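Local coordinates for protein migration inhibitory factor (Trichinella spiralis, PDB 1HFO) that belongs to the macrophage migration inhibitory factor family, small proteins of two beta-alpha-beta units that assemble into a homotrimer, at residues A[1-5]-A[36-40]; A[15-21]-A[82-87]; A[59-65]-A[95-101]. All blocks are in the same frame, centred on the assembly; numbering follows the deposited sequence.

Overall arrangement
Contacts 1 and 3 lie in one four-stranded mixed sheet, ordered 38-42, 2-7, 57-63, 94-100, each joining an outer strand to an inner one. Their centres are about 10 Å apart, and the antiparallel inner strands link them through I2 O to M62 N, 2.9 Å. Contact 1 closes before contact 3 opens; contact 2 pairs the helices of their beta-alpha-beta units, 18-30 and 69-87, its segments alternating with theirs. Its centre is about 13 Å from that of contact 1, where L83 meets F3 and L87 meets L5, and about 19 Å from that of contact 3. Thus one sheet has both helices on a single face, and its outer strands continue into neighbouring subunits of the trimer.

Contact 1: residues A[1-5]-A[36-40]; sequences PIFTL and YVAVH
P1 lays its ring beside the start of segment 36-40, with CD 4.1 Å from CB of Y36 and 4.2 Å from CG2 of V37. Two extended strands run parallel, their axes 4.8 Å apart and at 1°, in the register I2-A38, F3-V39 and T4-H40 (CA-CA 4.6 to 4.9 Å). Backbone bonds alternate in direction: A38 N to P1 O 2.8 Å, F3 N to A38 O 2.9 Å, H40 N to F3 O 2.9 Å and L5 N to H40 O 3.0 Å. These are the two strands of the first beta-alpha-beta unit of the MIF fold; helix 18-30 covers V39 and helix 69-87 covers F3 (chi1 t) on one face. On the other face I2 CG1 lies 4.2 Å from A38 CB, and T4 OG1 hydrogen-bonds H40 ND1 at 2.9 Å, both chi1 t. H40 NE2 bonds Q45 of the second subunit; a strand of that subunit pairs antiparallel with residues 38-40, extending the sheet.

Contact 2: residues A[15-21]-A[82-87]; sequences PSDFLSS and HLNTKL. Unlike the reference sequence in segment 82-87: T85 (reference Lys).
H82 starts the helical segment, in which K86 N is bonded to H82 O at 3.0 Å and L87 N to L83 O at 2.9 Å. Its CA-to-CB bond points toward the other segment and chi1 is t; there P15 to F18 form a type I turn (F18 N to P15 O 3.1 Å) leading into helix 18-30. The edge of the H82 ring meets S21, CE1 lying 3.1 Å from OG; that hydroxyl donates to D17 O at 2.7 Å, while H82 NE2 bonds T22. L83 (m, t) follows, placing CD2 3.9 Å from CE1 of F18, near the plane of that ring. One turn after H82, K86 (m, m, t, t) leans across with its CB 3.9 Å from CD1 of F18 and its CE 3.7 Å from OG of S21. Its NZ forms a long salt bridge of 3.8 Å with D17 OD2, and a water lies 3.2 Å from K86 NZ and 3.1 Å from D17 OD1, bonded to both. P15 CD lies 3.3 Å from K86 O. L87 completes the series, its CD2 3.8 Å from F18 CD1 and 4.1 Å from P15 CD. F18, with chi1 t, is thus a knob in the hole formed by H82, L83, K86 and L87, packing by which the two helices of the MIF fold meet over one face of its sheet.

Contact 3: residues A[59-65]-A[95-101]; sequences GTLMSIG and YIHFVNL
Six backbone hydrogen bonds join the segments, alternating in direction: G59 N to Y95 O 2.8 Å, H97 N to G59 O 2.8 Å, L61 N to H97 O 2.9 Å, V99 N to L61 O 3.0 Å, S63 N to V99 O 3.1 Å and L101 N to S63 O 2.9 Å. They fix the register G59-I96, T60-H97, L61-F98, M62-V99 and S63-N100 (CA-CA 4.5 to 5.5 Å). The strand axes approach to 4.4 Å and cross at -23°. Beyond the last bridge G65 N donates to N100 OD1 at 3.2 Å. S63 OG donates to G65 O, also 3.2 Å; G65 has phi 88° and psi 165°, where a CB would press on the preceding carbonyl. A water connects T60 OG1 (2.8 Å) with H97 ND1 (2.9 Å) on the face that also carries M62 and V99. Here T60 CG2 touches V99 CG2 at 3.8 Å, and M62 CB lies 3.9 Å from V99 CB and 3.5 Å from L101 CD1. The L101 side chain also meets I64, CB to CG1 4.0 Å. On the face of L61 (t, p) and F98 (chi1 m), L61 CD2 comes to 4.0 Å from F98 CD1, at the ring edge, and L61 CB to 4.3 Å from I96 CG2. F98 and I96 pack on helix 69-87, which connects these strands, while Y95 OH bonds Y36 O of the third subunit. Y95 and I96 also pair antiparallel with a strand of that subunit, carrying the sheet on from this second beta-alpha-beta unit of the MIF fold.

Contact 1: residues A[1-5]-A[36-40]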
loop_
_atom_site.group_PDB
_atom_site.type_symbol
_atom_site.label_atom_id
_atom_site.label_comp_id
_atom_site.label_asym_id
_atom_site.label_seq_id
_atom_site.Cartn_x
_atom_site.Cartn_y
_atom_site.Cartn_z
ATOM N N PRO A 1 -14.782 4.669 -1.659
ATOM C CA PRO A 1 -13.414 5.231 -1.835
ATOM C C PRO A 1 -12.489 4.974 -0.663
ATOM O O PRO A 1 -12.927 4.836 0.484
ATOM C CB PRO A 1 -13.564 6.736 -2.011
ATOM C CG PRO A 1 -14.982 6.843 -2.548
ATOM C CD PRO A 1 -15.775 5.743 -1.835
ATOM N N ILE A 2 -11.190 4.940 -0.957
ATOM C CA ILE A 2 -10.199 4.736 0.064
ATOM C C ILE A 2 -9.118 5.769 -0.147
ATOM O O ILE A 2 -8.644 5.968 -1.279
ATOM C CB ILE A 2 -9.513 3.340 -0.033
ATOM C CG1 ILE A 2 -10.525 2.232 0.210
ATOM C CG2 ILE A 2 -8.388 3.220 0.985
ATOM C CD1 ILE A 2 -9.916 0.861 0.024
ATOM N N PHE A 3 -8.765 6.441 0.932
ATOM C CA PHE A 3 -7.663 7.377 0.887
ATOM C C PHE A 3 -6.731 6.874 1.960
ATOM O O PHE A 3 -7.097 6.796 3.138
ATOM C CB PHE A 3 -8.056 8.807 1.209
ATOM C CG PHE A 3 -6.896 9.765 1.083
ATOM C CD1 PHE A 3 -6.378 10.070 -0.166
ATOM C CD2 PHE A 3 -6.292 10.306 2.213
ATOM C CE1 PHE A 3 -5.254 10.913 -0.297
ATOM C CE2 PHE A 3 -5.163 11.159 2.094
ATOM C CZ PHE A 3 -4.658 11.449 0.834
ATOM N N THR A 4 -5.524 6.507 1.558
ATOM C CA THR A 4 -4.545 5.991 2.493
ATOM C C THR A 4 -3.249 6.791 2.327
ATOM O O THR A 4 -2.815 7.052 1.202
ATOM C CB THR A 4 -4.339 4.466 2.241
ATOM O OG1 THR A 4 -3.249 3.977 3.024
ATOM C CG2 THR A 4 -4.105 4.193 0.781
ATOM N N LEU A 5 -2.663 7.180 3.452
ATOM C CA LEU A 5 -1.450 7.999 3.469
ATOM C C LEU A 5 -0.402 7.491 4.441
ATOM O O LEU A 5 -0.710 7.042 5.552
ATOM C CB LEU A 5 -1.821 9.433 3.843
ATOM C CG LEU A 5 -0.764 10.531 3.724
ATOM C CD1 LEU A 5 -0.529 10.809 2.254
ATOM C CD2 LEU A 5 -1.261 11.818 4.429
ATOM N N TYR A 36 -19.367 4.874 2.403
ATOM C CA TYR A 36 -18.444 4.084 1.589
ATOM C C TYR A 36 -17.029 4.670 1.601
ATOM O O TYR A 36 -16.143 4.152 0.931
ATOM C CB TYR A 36 -18.933 4.023 0.150
ATOM C CG TYR A 36 -20.156 3.161 -0.035
ATOM C CD1 TYR A 36 -20.039 1.778 -0.129
ATOM C CD2 TYR A 36 -21.427 3.732 -0.102
ATOM C CE1 TYR A 36 -21.177 0.967 -0.288
ATOM C CE2 TYR A 36 -22.565 2.931 -0.259
ATOM C CZ TYR A 36 -22.427 1.550 -0.351
ATOM O OH TYR A 36 -23.547 0.745 -0.527
ATOM N N VAL A 37 -16.811 5.747 2.354
ATOM C CA VAL A 37 -15.478 6.355 2.379
ATOM C C VAL A 37 -14.601 5.860 3.522
ATOM O O VAL A 37 -14.991 5.930 4.703
ATOM C CB VAL A 37 -15.570 7.886 2.483
ATOM C CG1 VAL A 37 -14.150 8.491 2.562
ATOM C CG2 VAL A 37 -16.311 8.431 1.299
ATOM N N ALA A 38 -13.416 5.351 3.177
ATOM C CA ALA A 38 -12.485 4.887 4.192
ATOM C C ALA A 38 -11.252 5.767 4.116
ATOM O O ALA A 38 -10.760 6.077 3.026
ATOM C CB ALA A 38 -12.101 3.416 3.965
ATOM N N VAL A 39 -10.785 6.178 5.286
ATOM C CA VAL A 39 -9.600 7.023 5.393
ATOM C C VAL A 39 -8.627 6.385 6.355
ATOM O O VAL A 39 -8.991 5.971 7.454
ATOM C CB VAL A 39 -9.958 8.419 5.910
ATOM C CG1 VAL A 39 -8.650 9.267 6.047
ATOM C CG2 VAL A 39 -10.914 9.094 4.949
ATOM N N HIS A 40 -7.354 6.360 5.957
ATOM C CA HIS A 40 -6.316 5.744 6.760
ATOM C C HIS A 40 -5.060 6.604 6.716
ATOM O O HIS A 40 -4.707 7.099 5.647
ATOM C CB HIS A 40 -5.968 4.388 6.157
ATOM C CG HIS A 40 -4.691 3.798 6.668
ATOM N ND1 HIS A 40 -3.674 3.395 5.827
ATOM C CD2 HIS A 40 -4.283 3.499 7.922
ATOM C CE1 HIS A 40 -2.697 2.869 6.544
ATOM N NE2 HIS A 40 -3.043 2.919 7.818
#

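Contact 2: residues A[15-21]-A[82-87]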
loop_
_atom_site.group_PDB
_atom_site.type_symbol
_atom_site.label_atom_id
_atom_site.label_comp_id
_atom_site.label_asym_id
_atom_site.label_seq_id
_atom_site.Cartn_x
_atom_site.Cartn_y
_atom_site.Cartn_z
ATOM N N PRO A 15 -4.430 16.076 13.780
ATOM C CA PRO A 15 -5.539 16.622 14.573
ATOM C C PRO A 15 -6.700 15.643 14.755
ATOM O O PRO A 15 -6.878 14.721 13.959
ATOM C CB PRO A 15 -5.936 17.862 13.786
ATOM C CG PRO A 15 -5.634 17.459 12.370
ATOM C CD PRO A 15 -4.297 16.776 12.495
ATOM N N SER A 16 -7.490 15.863 15.808
ATOM C CA SER A 16 -8.636 15.019 16.120
ATOM C C SER A 16 -9.684 15.009 15.000
ATOM O O SER A 16 -10.437 14.044 14.879
ATOM C CB SER A 16 -9.280 15.493 17.424
ATOM O OG SER A 16 -9.801 16.794 17.264
ATOM N N ASP A 17 -9.747 16.076 14.201
ATOM C CA ASP A 17 -10.709 16.134 13.098
ATOM C C ASP A 17 -10.102 15.785 11.747
ATOM O O ASP A 17 -10.630 16.169 10.704
ATOM C CB ASP A 17 -11.353 17.513 12.983
ATOM C CG ASP A 17 -10.339 18.634 12.858
ATOM O OD1 ASP A 17 -9.129 18.361 12.715
ATOM O OD2 ASP A 17 -10.760 19.805 12.891
ATOM N N PHE A 18 -8.996 15.059 11.751
ATOM C CA PHE A 18 -8.396 14.702 10.470
ATOM C C PHE A 18 -9.246 13.681 9.693
ATOM O O PHE A 18 -9.513 13.868 8.510
ATOM C CB PHE A 18 -6.999 14.121 10.675
ATOM C CG PHE A 18 -6.345 13.702 9.396
ATOM C CD1 PHE A 18 -5.877 14.658 8.502
ATOM C CD2 PHE A 18 -6.281 12.363 9.042
ATOM C CE1 PHE A 18 -5.358 14.301 7.265
ATOM C CE2 PHE A 18 -5.757 11.979 7.782
ATOM C CZ PHE A 18 -5.299 12.953 6.897
ATOM N N LEU A 19 -9.660 12.614 10.366
ATOM C CA LEU A 19 -10.442 11.569 9.709
ATOM C C LEU A 19 -11.783 12.111 9.248
ATOM O O LEU A 19 -12.219 11.839 8.134
ATOM C CB LEU A 19 -10.627 10.377 10.648
ATOM C CG LEU A 19 -9.311 9.684 11.023
ATOM C CD1 LEU A 19 -9.550 8.629 12.072
ATOM C CD2 LEU A 19 -8.682 9.089 9.762
ATOM N N SER A 20 -12.445 12.905 10.084
ATOM C CA SER A 20 -13.719 13.446 9.652
ATOM C C SER A 20 -13.580 14.405 8.462
ATOM O O SER A 20 -14.299 14.282 7.476
ATOM C CB SER A 20 -14.425 14.162 10.820
ATOM O OG SER A 20 -13.685 15.287 11.261
ATOM N N SER A 21 -12.656 15.360 8.549
ATOM C CA SER A 21 -12.500 16.333 7.474
ATOM C C SER A 21 -12.054 15.688 6.173
ATOM O O SER A 21 -12.461 16.127 5.104
ATOM C CB SER A 21 -11.508 17.438 7.853
ATOM O OG SER A 21 -10.217 16.947 8.159
ATOM N N HIS A 82 -5.755 20.483 1.548
ATOM C CA HIS A 82 -6.269 19.882 2.766
ATOM C C HIS A 82 -5.167 19.264 3.631
ATOM O O HIS A 82 -5.078 19.525 4.827
ATOM C CB HIS A 82 -7.325 18.823 2.399
ATOM C CG HIS A 82 -7.862 18.084 3.578
ATOM N ND1 HIS A 82 -8.683 18.676 4.513
ATOM C CD2 HIS A 82 -7.640 16.823 4.014
ATOM C CE1 HIS A 82 -8.940 17.811 5.477
ATOM N NE2 HIS A 82 -8.318 16.681 5.199
ATOM N N LEU A 83 -4.310 18.437 3.031
ATOM C CA LEU A 83 -3.244 17.807 3.789
ATOM C C LEU A 83 -2.210 18.815 4.345
ATOM O O LEU A 83 -1.736 18.673 5.473
ATOM C CB LEU A 83 -2.565 16.748 2.907
ATOM C CG LEU A 83 -3.527 15.616 2.495
ATOM C CD1 LEU A 83 -2.869 14.740 1.427
ATOM C CD2 LEU A 83 -3.889 14.771 3.713
ATOM N N ASN A 84 -1.856 19.810 3.542
ATOM C CA ASN A 84 -0.910 20.833 3.981
ATOM C C ASN A 84 -1.510 21.563 5.195
ATOM O O ASN A 84 -0.830 21.817 6.183
ATOM C CB ASN A 84 -0.664 21.820 2.833
ATOM C CG ASN A 84 0.206 22.986 3.242
ATOM O OD1 ASN A 84 -0.142 24.143 2.999
ATOM N ND2 ASN A 84 1.342 22.692 3.862
ATOM N N THR A 85 -2.800 21.868 5.124
ATOM C CA THR A 85 -3.469 22.563 6.222
ATOM C C THR A 85 -3.591 21.757 7.515
ATOM O O THR A 85 -3.387 22.289 8.606
ATOM C CB THR A 85 -4.876 23.016 5.789
ATOM O OG1 THR A 85 -4.763 23.936 4.695
ATOM C CG2 THR A 85 -5.617 23.686 6.951
ATOM N N LYS A 86 -3.914 20.468 7.405
ATOM C CA LYS A 86 -4.098 19.628 8.586
ATOM C C LYS A 86 -2.856 18.991 9.187
ATOM O O LYS A 86 -2.782 18.780 10.403
ATOM C CB LYS A 86 -5.102 18.513 8.276
ATOM C CG LYS A 86 -6.481 18.992 7.898
ATOM C CD LYS A 86 -7.171 19.742 9.040
ATOM C CE LYS A 86 -8.525 20.262 8.574
ATOM N NZ LYS A 86 -9.207 21.044 9.659
ATOM N N LEU A 87 -1.886 18.663 8.340
ATOM C CA LEU A 87 -0.670 18.018 8.803
ATOM C C LEU A 87 0.553 18.921 8.720
ATOM O O LEU A 87 1.601 18.593 9.280
ATOM C CB LEU A 87 -0.430 16.752 7.988
ATOM C CG LEU A 87 -1.687 15.881 7.843
ATOM C CD1 LEU A 87 -1.323 14.620 7.095
ATOM C CD2 LEU A 87 -2.267 15.536 9.207
HETATM O O HOH W 1 -7.313 20.763 12.165
#

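Contact 3: residues A[59-65]-A[95-101]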
loop_
_atom_site.group_PDB
_atom_site.type_symbol
_atom_site.label_atom_id
_atom_site.label_comp_id
_atom_site.label_asym_id
_atom_site.label_seq_id
_atom_site.Cartn_x
_atom_site.Cartn_y
_atom_site.Cartn_z
ATOM N N GLY A 59 0.646 8.741 -0.773
ATOM C CA GLY A 59 -0.538 7.937 -0.536
ATOM C C GLY A 59 -1.274 7.635 -1.807
ATOM O O GLY A 59 -0.821 7.949 -2.904
ATOM N N THR A 60 -2.453 7.056 -1.654
ATOM C CA THR A 60 -3.249 6.674 -2.800
ATOM C C THR A 60 -4.696 7.022 -2.555
ATOM O O THR A 60 -5.146 6.935 -1.430
ATOM C CB THR A 60 -3.152 5.136 -2.996
ATOM O OG1 THR A 60 -1.780 4.765 -3.191
ATOM C CG2 THR A 60 -3.977 4.668 -4.190
ATOM N N LEU A 61 -5.398 7.450 -3.592
ATOM C CA LEU A 61 -6.832 7.691 -3.500
ATOM C C LEU A 61 -7.434 6.773 -4.556
ATOM O O LEU A 61 -7.218 6.975 -5.752
ATOM C CB LEU A 61 -7.195 9.148 -3.820
ATOM C CG LEU A 61 -8.713 9.338 -3.892
ATOM C CD1 LEU A 61 -9.244 9.202 -2.478
ATOM C CD2 LEU A 61 -9.101 10.679 -4.490
ATOM N N MET A 62 -8.172 5.743 -4.137
ATOM C CA MET A 62 -8.774 4.843 -5.113
ATOM C C MET A 62 -10.293 4.882 -4.998
ATOM O O MET A 62 -10.841 5.065 -3.910
ATOM C CB MET A 62 -8.260 3.414 -4.926
ATOM C CG MET A 62 -8.442 2.845 -3.553
ATOM S SD MET A 62 -7.675 1.186 -3.466
ATOM C CE MET A 62 -6.273 1.492 -2.413
ATOM N N SER A 63 -10.964 4.721 -6.129
ATOM C CA SER A 63 -12.423 4.754 -6.151
ATOM C C SER A 63 -12.987 4.176 -7.431
ATOM O O SER A 63 -12.346 4.236 -8.488
ATOM C CB SER A 63 -12.896 6.209 -5.999
ATOM O OG SER A 63 -14.302 6.302 -6.032
ATOM N N ILE A 64 -14.192 3.617 -7.358
ATOM C CA ILE A 64 -14.810 3.082 -8.556
ATOM C C ILE A 64 -15.500 4.285 -9.203
ATOM O O ILE A 64 -16.582 4.690 -8.792
ATOM C CB ILE A 64 -15.852 1.981 -8.220
ATOM C CG1 ILE A 64 -15.142 0.822 -7.506
ATOM C CG2 ILE A 64 -16.568 1.571 -9.470
ATOM C CD1 ILE A 64 -16.075 -0.128 -6.732
ATOM N N GLY A 65 -14.835 4.876 -10.187
ATOM C CA GLY A 65 -15.391 6.043 -10.844
ATOM C C GLY A 65 -15.018 7.340 -10.140
ATOM O O GLY A 65 -14.560 7.354 -8.993
ATOM N N TYR A 95 3.134 12.867 -2.502
ATOM C CA TYR A 95 2.696 12.277 -3.753
ATOM C C TYR A 95 1.376 11.583 -3.476
ATOM O O TYR A 95 1.210 10.982 -2.419
ATOM C CB TYR A 95 3.651 11.189 -4.235
ATOM C CG TYR A 95 4.876 11.668 -4.957
ATOM C CD1 TYR A 95 4.778 12.526 -6.049
ATOM C CD2 TYR A 95 6.133 11.205 -4.586
ATOM C CE1 TYR A 95 5.926 12.911 -6.761
ATOM C CE2 TYR A 95 7.280 11.580 -5.288
ATOM C CZ TYR A 95 7.168 12.429 -6.368
ATOM O OH TYR A 95 8.312 12.797 -7.054
ATOM N N ILE A 96 0.466 11.659 -4.434
ATOM C CA ILE A 96 -0.801 10.953 -4.318
ATOM C C ILE A 96 -1.055 10.202 -5.626
ATOM O O ILE A 96 -1.070 10.797 -6.703
ATOM C CB ILE A 96 -1.998 11.899 -4.053
ATOM C CG1 ILE A 96 -1.820 12.599 -2.703
ATOM C CG2 ILE A 96 -3.316 11.081 -4.094
ATOM C CD1 ILE A 96 -1.542 11.673 -1.526
ATOM N N HIS A 97 -1.249 8.889 -5.526
ATOM C CA HIS A 97 -1.530 8.096 -6.701
ATOM C C HIS A 97 -3.036 7.941 -6.820
ATOM O O HIS A 97 -3.684 7.423 -5.901
ATOM C CB HIS A 97 -0.916 6.698 -6.598
ATOM C CG HIS A 97 -1.055 5.902 -7.861
ATOM N ND1 HIS A 97 -0.986 4.526 -7.891
ATOM C CD2 HIS A 97 -1.289 6.293 -9.137
ATOM C CE1 HIS A 97 -1.171 4.104 -9.130
ATOM N NE2 HIS A 97 -1.358 5.155 -9.905
ATOM N N PHE A 98 -3.580 8.394 -7.940
ATOM C CA PHE A 98 -5.012 8.317 -8.201
ATOM C C PHE A 98 -5.320 7.042 -8.982
ATOM O O PHE A 98 -4.752 6.787 -10.055
ATOM C CB PHE A 98 -5.467 9.560 -8.975
ATOM C CG PHE A 98 -5.283 10.848 -8.211
ATOM C CD1 PHE A 98 -6.117 11.162 -7.137
ATOM C CD2 PHE A 98 -4.262 11.741 -8.552
ATOM C CE1 PHE A 98 -5.942 12.340 -6.406
ATOM C CE2 PHE A 98 -4.076 12.926 -7.829
ATOM C CZ PHE A 98 -4.915 13.230 -6.753
ATOM N N VAL A 99 -6.208 6.225 -8.421
ATOM C CA VAL A 99 -6.567 4.958 -9.037
ATOM C C VAL A 99 -8.051 4.793 -9.297
ATOM O O VAL A 99 -8.858 4.862 -8.369
ATOM C CB VAL A 99 -6.115 3.780 -8.147
ATOM C CG1 VAL A 99 -6.420 2.470 -8.843
ATOM C CG2 VAL A 99 -4.623 3.906 -7.819
ATOM N N ASN A 100 -8.407 4.558 -10.554
ATOM C CA ASN A 100 -9.793 4.347 -10.952
ATOM C C ASN A 100 -9.992 2.828 -10.946
ATOM O O ASN A 100 -9.421 2.121 -11.775
ATOM C CB ASN A 100 -10.012 4.928 -12.351
ATOM C CG ASN A 100 -11.395 4.633 -12.915
ATOM O OD1 ASN A 100 -12.347 4.372 -12.177
ATOM N ND2 ASN A 100 -11.512 4.701 -14.244
ATOM N N LEU A 101 -10.772 2.335 -9.989
ATOM C CA LEU A 101 -11.018 0.900 -9.841
ATOM C C LEU A 101 -12.204 0.385 -10.650
ATOM O O LEU A 101 -13.143 1.121 -10.933
ATOM C CB LEU A 101 -11.289 0.585 -8.363
ATOM C CG LEU A 101 -10.236 1.108 -7.382
ATOM C CD1 LEU A 101 -10.799 1.235 -5.969
ATOM C CD2 LEU A 101 -9.041 0.174 -7.408
HETATM O O HOH W 2 -1.022 3.115 -5.359
#